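Local coordinates for spindle assembly abnormal protein 6 (Caenorhabditis elegans, PDB 4G79), which serves as a central scaffold of the centriole, securing its ninefold symmetry, and is required for centrosome biogenesis and duplication, at residues G49-K54 / D88-P93; L38-Q43 / V95-L100. All coordinates share one frame; numbering follows the deposited sequence. Where two conformers were deposited one is given.

Contact 1 (G49-K54 / D88-P93); sequences GEKELK and DFDAFP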
loop_
_atom_site.group_PDB
_atom_site.type_symbol
_atom_site.label_atom_id
_atom_site.label_comp_id
_atom_site.label_asym_id
_atom_site.label_seq_id
_atom_site.Cartn_x
_atom_site.Cartn_y
_atom_site.Cartn_z
ATOM N N GLY A 49 20.081 21.992 -14.259
ATOM C CA GLY A 49 20.168 21.270 -15.521
ATOM C C GLY A 49 19.743 19.811 -15.378
ATOM O O GLY A 49 19.828 19.040 -16.334
ATOM N N GLU A 50 19.287 19.410 -14.188
ATOM C CA GLU A 50 18.915 18.020 -13.952
ATOM C C GLU A 50 17.490 17.707 -14.464
ATOM O O GLU A 50 16.636 18.598 -14.593
ATOM C CB GLU A 50 19.068 17.656 -12.459
ATOM C CG GLU A 50 17.837 17.966 -11.611
ATOM C CD GLU A 50 18.012 17.719 -10.126
ATOM O OE1 GLU A 50 18.094 16.535 -9.722
ATOM O OE2 GLU A 50 18.050 18.717 -9.368
ATOM N N LYS A 51 17.240 16.415 -14.730
ATOM C CA LYS A 51 15.936 15.967 -15.222
ATOM C C LYS A 51 14.908 16.040 -14.113
ATOM O O LYS A 51 15.148 15.589 -12.981
ATOM C CB LYS A 51 16.021 14.540 -15.790
ATOM C CG LYS A 51 14.656 13.973 -16.209
ATOM C CD LYS A 51 14.813 12.538 -16.688
ATOM C CE LYS A 51 13.474 11.953 -17.040
ATOM N NZ LYS A 51 13.590 10.494 -17.330
ATOM N N GLU A 52 13.756 16.614 -14.469
ATOM C CA GLU A 52 12.594 16.768 -13.622
ATOM C C GLU A 52 11.427 16.147 -14.290
ATOM O O GLU A 52 11.312 16.290 -15.501
ATOM C CB GLU A 52 12.275 18.269 -13.461
ATOM C CG GLU A 52 13.057 18.958 -12.380
ATOM C CD GLU A 52 12.808 20.447 -12.298
ATOM O OE1 GLU A 52 12.304 21.048 -13.277
ATOM O OE2 GLU A 52 13.147 21.021 -11.242
ATOM N N LEU A 53 10.532 15.504 -13.531
ATOM C CA LEU A 53 9.238 15.081 -14.079
ATOM C C LEU A 53 8.269 16.131 -13.644
ATOM O O LEU A 53 8.439 16.631 -12.536
ATOM C CB LEU A 53 8.784 13.707 -13.582
ATOM C CG LEU A 53 9.594 12.506 -14.042
ATOM C CD1 LEU A 53 9.000 11.238 -13.424
ATOM C CD2 LEU A 53 9.585 12.395 -15.578
ATOM N N LYS A 54 7.284 16.508 -14.472
ATOM C CA LYS A 54 6.311 17.521 -14.060
ATOM C C LYS A 54 4.921 16.918 -14.143
ATOM O O LYS A 54 4.604 16.315 -15.151
ATOM C CB LYS A 54 6.429 18.785 -14.936
ATOM C CG LYS A 54 5.478 19.904 -14.527
ATOM C CD LYS A 54 5.975 21.206 -15.060
ATOM C CE LYS A 54 4.980 22.312 -14.753
ATOM N NZ LYS A 54 5.212 22.878 -13.398
ATOM N N ASP A 88 12.975 2.515 -10.348
ATOM C CA ASP A 88 13.842 3.685 -10.205
ATOM C C ASP A 88 13.222 4.907 -10.896
ATOM O O ASP A 88 12.192 4.808 -11.575
ATOM C CB ASP A 88 15.259 3.379 -10.766
ATOM C CG ASP A 88 15.272 2.848 -12.187
ATOM O OD1 ASP A 88 14.572 3.417 -13.038
ATOM O OD2 ASP A 88 16.059 1.926 -12.465
ATOM N N PHE A 89 13.841 6.075 -10.713
ATOM C CA PHE A 89 13.318 7.317 -11.263
ATOM C C PHE A 89 13.155 7.282 -12.789
ATOM O O PHE A 89 12.161 7.784 -13.266
ATOM C CB PHE A 89 14.220 8.472 -10.824
ATOM C CG PHE A 89 13.843 9.841 -11.309
ATOM C CD1 PHE A 89 12.572 10.369 -11.051
ATOM C CD2 PHE A 89 14.756 10.622 -12.014
ATOM C CE1 PHE A 89 12.238 11.655 -11.476
ATOM C CE2 PHE A 89 14.407 11.903 -12.461
ATOM C CZ PHE A 89 13.161 12.413 -12.184
ATOM N N ASP A 90 14.099 6.670 -13.538
ATOM C CA ASP A 90 14.080 6.543 -15.003
ATOM C C ASP A 90 12.868 5.724 -15.489
ATOM O O ASP A 90 12.228 6.055 -16.485
ATOM C CB ASP A 90 15.384 5.865 -15.469
ATOM C CG ASP A 90 15.571 5.832 -16.972
ATOM O OD1 ASP A 90 15.971 6.869 -17.540
ATOM O OD2 ASP A 90 15.338 4.761 -17.577
ATOM N N ALA A 91 12.594 4.617 -14.805
ATOM C CA ALA A 91 11.510 3.714 -15.191
ATOM C C ALA A 91 10.145 4.232 -14.716
ATOM O O ALA A 91 9.128 3.925 -15.336
ATOM C CB ALA A 91 11.769 2.336 -14.613
ATOM N N PHE A 92 10.124 5.016 -13.632
ATOM C CA PHE A 92 8.873 5.474 -13.021
ATOM C C PHE A 92 7.870 6.108 -13.999
ATOM O O PHE A 92 6.728 5.643 -13.958
ATOM C CB PHE A 92 9.129 6.423 -11.856
ATOM C CG PHE A 92 7.888 6.990 -11.212
ATOM C CD1 PHE A 92 7.036 6.172 -10.464
ATOM C CD2 PHE A 92 7.628 8.354 -11.253
ATOM C CE1 PHE A 92 5.928 6.705 -9.811
ATOM C CE2 PHE A 92 6.516 8.886 -10.600
ATOM C CZ PHE A 92 5.662 8.057 -9.900
ATOM N N PRO A 93 8.181 7.110 -14.878
ATOM C CA PRO A 93 7.106 7.654 -15.742
ATOM C C PRO A 93 6.563 6.610 -16.731
ATOM O O PRO A 93 5.373 6.554 -16.962
ATOM C CB PRO A 93 7.785 8.826 -16.469
ATOM C CG PRO A 93 9.265 8.503 -16.421
ATOM C CD PRO A 93 9.456 7.843 -15.094
HETATM O O HOH W 1 12.420 10.078 -14.587
HETATM O O HOH W 2 12.418 7.975 -18.384
#
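Phe89 turns one ring edge to Lys51 and has a water on one face. The carbonyl O of Lys51 lies near the ring plane, 3.8 Å from Phe89 CE2. The water sits over the ring centre, 3.2 Å above the plane. Leu53 comes to the same ring obliquely, tip to tip, with Leu53 CG 3.8 Å from Phe89 CE1. Phe89 CG is anti to the backbone N (chi1 179°), which carries it out so that the ring reaches Leu53. The Phe92 ring is met at its edge, in plane, by Leu53 CD1, 3.9 Å from Phe92 CD2. Tyr76 and Phe134 also pack against Phe92. Leu53 crosses Pro93 at about a right angle, and Leu53 CD1 is 3.8 Å from Pro93 CD.

The extended Lys51 side chain puts NZ high over the Phe89 face, beyond the water, too far for more than a weak cation-pi attraction. The water over the ring accepts from Lys51 NZ at 3.0 Å and donates to Phe89 O. A second water joins NZ, by a weak bond, to Asp90 O. Asp88 OD1 accepts from Ala91 N in an Asx motif, just ahead of the regular part of helix 92-102. An alanine in place of Leu53 would probably open a gap among Phe89, Phe92 and Pro93 and leave the Phe89 tip freer to move.

No direct hydrogen bond joins the two segments. Mainly apolar contact packs strand 51-58 against the N-terminal part of the helix in the SAS-6 N-terminal domain, while waters carry the polar links to the lysine.

Contact 2 (L38-Q43 / V95-L100); sequences LKISEQ and VIIQHL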
loop_
_atom_site.group_PDB
_atom_site.type_symbol
_atom_site.label_atom_id
_atom_site.label_comp_id
_atom_site.label_asym_id
_atom_site.label_seq_id
_atom_site.Cartn_x
_atom_site.Cartn_y
_atom_site.Cartn_z
ATOM N N LEU A 38 -4.848 15.332 -16.980
ATOM C CA LEU A 38 -3.559 15.042 -16.362
ATOM C C LEU A 38 -2.497 15.080 -17.428
ATOM O O LEU A 38 -2.628 14.424 -18.462
ATOM C CB LEU A 38 -3.561 13.666 -15.670
ATOM C CG LEU A 38 -2.158 13.146 -15.177
ATOM C CD1 LEU A 38 -1.564 14.079 -14.103
ATOM C CD2 LEU A 38 -2.249 11.725 -14.658
ATOM N N LYS A 39 -1.454 15.849 -17.172
ATOM C CA LYS A 39 -0.286 15.940 -18.056
ATOM C C LYS A 39 0.936 15.532 -17.291
ATOM O O LYS A 39 1.146 16.005 -16.165
ATOM C CB LYS A 39 -0.083 17.360 -18.609
ATOM C CG LYS A 39 -1.264 17.918 -19.381
ATOM C CD LYS A 39 -0.931 19.354 -19.865
ATOM C CE LYS A 39 -2.027 19.979 -20.684
ATOM N NZ LYS A 39 -1.717 21.400 -21.020
ATOM N N ILE A 40 1.769 14.698 -17.922
ATOM C CA ILE A 40 3.067 14.281 -17.357
ATOM C C ILE A 40 4.091 14.630 -18.403
ATOM O O ILE A 40 3.890 14.341 -19.588
ATOM C CB ILE A 40 3.145 12.792 -16.932
ATOM C CG1 ILE A 40 1.974 12.408 -15.975
ATOM C CG2 ILE A 40 4.520 12.476 -16.280
ATOM C CD1 ILE A 40 1.785 10.747 -15.819
ATOM N N SER A 41 5.150 15.312 -17.978
ATOM C CA SER A 41 6.235 15.690 -18.889
ATOM C C SER A 41 7.571 15.585 -18.204
ATOM O O SER A 41 7.627 15.444 -16.985
ATOM C CB SER A 41 5.992 17.123 -19.375
ATOM O OG SER A 41 5.958 18.038 -18.292
ATOM N N GLU A 42 8.667 15.572 -18.990
ATOM C CA GLU A 42 10.008 15.627 -18.453
ATOM C C GLU A 42 10.613 16.929 -18.930
ATOM O O GLU A 42 10.279 17.414 -20.025
ATOM C CB GLU A 42 10.890 14.412 -18.811
ATOM C CG GLU A 42 11.316 14.342 -20.259
ATOM C CD GLU A 42 12.176 13.140 -20.554
ATOM O OE1 GLU A 42 11.595 12.082 -20.871
ATOM O OE2 GLU A 42 13.424 13.256 -20.506
ATOM N N GLN A 43 11.441 17.534 -18.087
ATOM C CA GLN A 43 12.080 18.804 -18.422
ATOM C C GLN A 43 13.382 18.956 -17.705
ATOM O O GLN A 43 13.662 18.261 -16.739
ATOM C CB GLN A 43 11.157 20.011 -18.097
ATOM C CG GLN A 43 10.871 20.188 -16.590
ATOM C CD GLN A 43 9.799 21.215 -16.317
ATOM O OE1 GLN A 43 8.920 21.452 -17.138
ATOM N NE2 GLN A 43 9.811 21.798 -15.132
ATOM N N VAL A 95 6.346 3.235 -16.404
ATOM C CA VAL A 95 5.510 2.240 -15.717
ATOM C C VAL A 95 4.189 2.893 -15.288
ATOM O O VAL A 95 3.136 2.283 -15.436
ATOM C CB VAL A 95 6.299 1.588 -14.536
ATOM C CG1 VAL A 95 5.463 0.540 -13.836
ATOM C CG2 VAL A 95 7.591 0.925 -15.044
ATOM N N ILE A 96 4.215 4.151 -14.807
ATOM C CA ILE A 96 2.969 4.846 -14.424
ATOM C C ILE A 96 2.098 5.103 -15.646
ATOM O O ILE A 96 0.874 4.912 -15.590
ATOM C CB ILE A 96 3.224 6.168 -13.638
ATOM C CG1 ILE A 96 3.810 5.863 -12.254
ATOM C CG2 ILE A 96 1.954 7.094 -13.542
ATOM C CD1 ILE A 96 2.968 4.945 -11.289
ATOM N N ILE A 97 2.713 5.508 -16.771
ATOM C CA ILE A 97 1.939 5.805 -17.984
ATOM C C ILE A 97 1.358 4.496 -18.516
ATOM O O ILE A 97 0.191 4.478 -18.895
ATOM C CB ILE A 97 2.795 6.598 -19.007
ATOM C CG1 ILE A 97 2.928 8.048 -18.494
ATOM C CG2 ILE A 97 2.194 6.572 -20.416
ATOM C CD1 ILE A 97 4.104 8.869 -19.070
ATOM N N GLN A 98 2.152 3.410 -18.515
ATOM C CA GLN A 98 1.654 2.104 -18.960
ATOM C C GLN A 98 0.466 1.698 -18.082
ATOM O O GLN A 98 -0.558 1.277 -18.607
ATOM C CB GLN A 98 2.764 1.040 -18.936
ATOM C CG GLN A 98 2.423 -0.196 -19.771
ATOM C CD GLN A 98 3.291 -1.392 -19.479
ATOM O OE1 GLN A 98 4.512 -1.294 -19.317
ATOM N NE2 GLN A 98 2.678 -2.566 -19.466
ATOM N N HIS A 99 0.567 1.900 -16.744
ATOM C CA HIS A 99 -0.528 1.587 -15.815
ATOM C C HIS A 99 -1.790 2.395 -16.160
ATOM O O HIS A 99 -2.867 1.816 -16.270
ATOM C CB HIS A 99 -0.109 1.847 -14.346
ATOM C CG HIS A 99 -1.236 1.613 -13.389
ATOM N ND1 HIS A 99 -1.435 0.374 -12.806
ATOM C CD2 HIS A 99 -2.233 2.448 -13.007
ATOM C CE1 HIS A 99 -2.537 0.488 -12.087
ATOM N NE2 HIS A 99 -3.054 1.724 -12.170
ATOM N N LEU A 100 -1.658 3.732 -16.327
ATOM C CA LEU A 100 -2.763 4.656 -16.623
ATOM C C LEU A 100 -3.474 4.341 -17.922
ATOM O O LEU A 100 -4.658 4.658 -18.056
ATOM C CB LEU A 100 -2.286 6.111 -16.686
ATOM C CG LEU A 100 -1.847 6.750 -15.387
ATOM C CD1 LEU A 100 -1.118 8.044 -15.663
ATOM C CD2 LEU A 100 -3.052 6.980 -14.422
#
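Ile40 reaches from strand 29-44 to helix 92-102 and touches it with its last carbon. The bond to CB points toward the helix, but CB only carries the branches. CG1 stands beside the backbone N, anti to the carbonyl carbon (chi1 -53°), and CG2 takes the place anti to the N. Neither branch carbon has a close partner on 95-100. The second torsion, chi2 165°, extends CD1 away from CA, and CD1 meets three residues. Ile40 CD1 lies 4.0 Å from Ile97 CG1, where the two isoleucines lie alongside, pointing opposite ways. Ile40 CD1 is also 4.0 Å from Leu100 CD1, and here the side chains meet tip to tip. A looser touch, 4.3 Å in the conformer given, joins Ile40 CD1 to Ile96 CG2.

Leu100 CD1 has a second partner in Leu38. Leu38 CD2 is 4.0 Å from Leu100 CD1, and the two leucines cross at about a right angle. The strand and helix segments run nearly antiparallel, at 157°, with their axes 11.1 Å apart at closest approach.

Ile97 also packs on Leu9 of the adjoining strand 7-21. The helix also meets the second subunit: Val95, Ile96 and His99 pack on Ile128 of that chain.

All four contacts across the pair are between aliphatic carbons. The helix rests on the sheet of this N-terminal head domain through methyl and methylene packing. Here the fit rests on shape and apolar burial, with no hydrogen bond between the two segments.

Overall arrangement
Contacts 1 and 2 use the same helix, 92-102, against two neighbouring antiparallel strands. Contact 1 takes the N-terminal part of the helix and the residues before it. Contact 2 takes the turns that follow. Their centres are about 10 Å apart. The strands join the contacts directly: Lys54 N lies 2.8 Å from Ser41 O, and Glu52 N 2.8 Å from Gln43 O, both probable hydrogen bonds. Lys51 CE also packs 3.7 Å from Glu42 OE2. Both segments of contact 1 fall between those of contact 2 in sequence. Together they pack one helix against two neighbouring strands of the N-terminal domain, the globular part that links SAS-6 dimers into the inner ring.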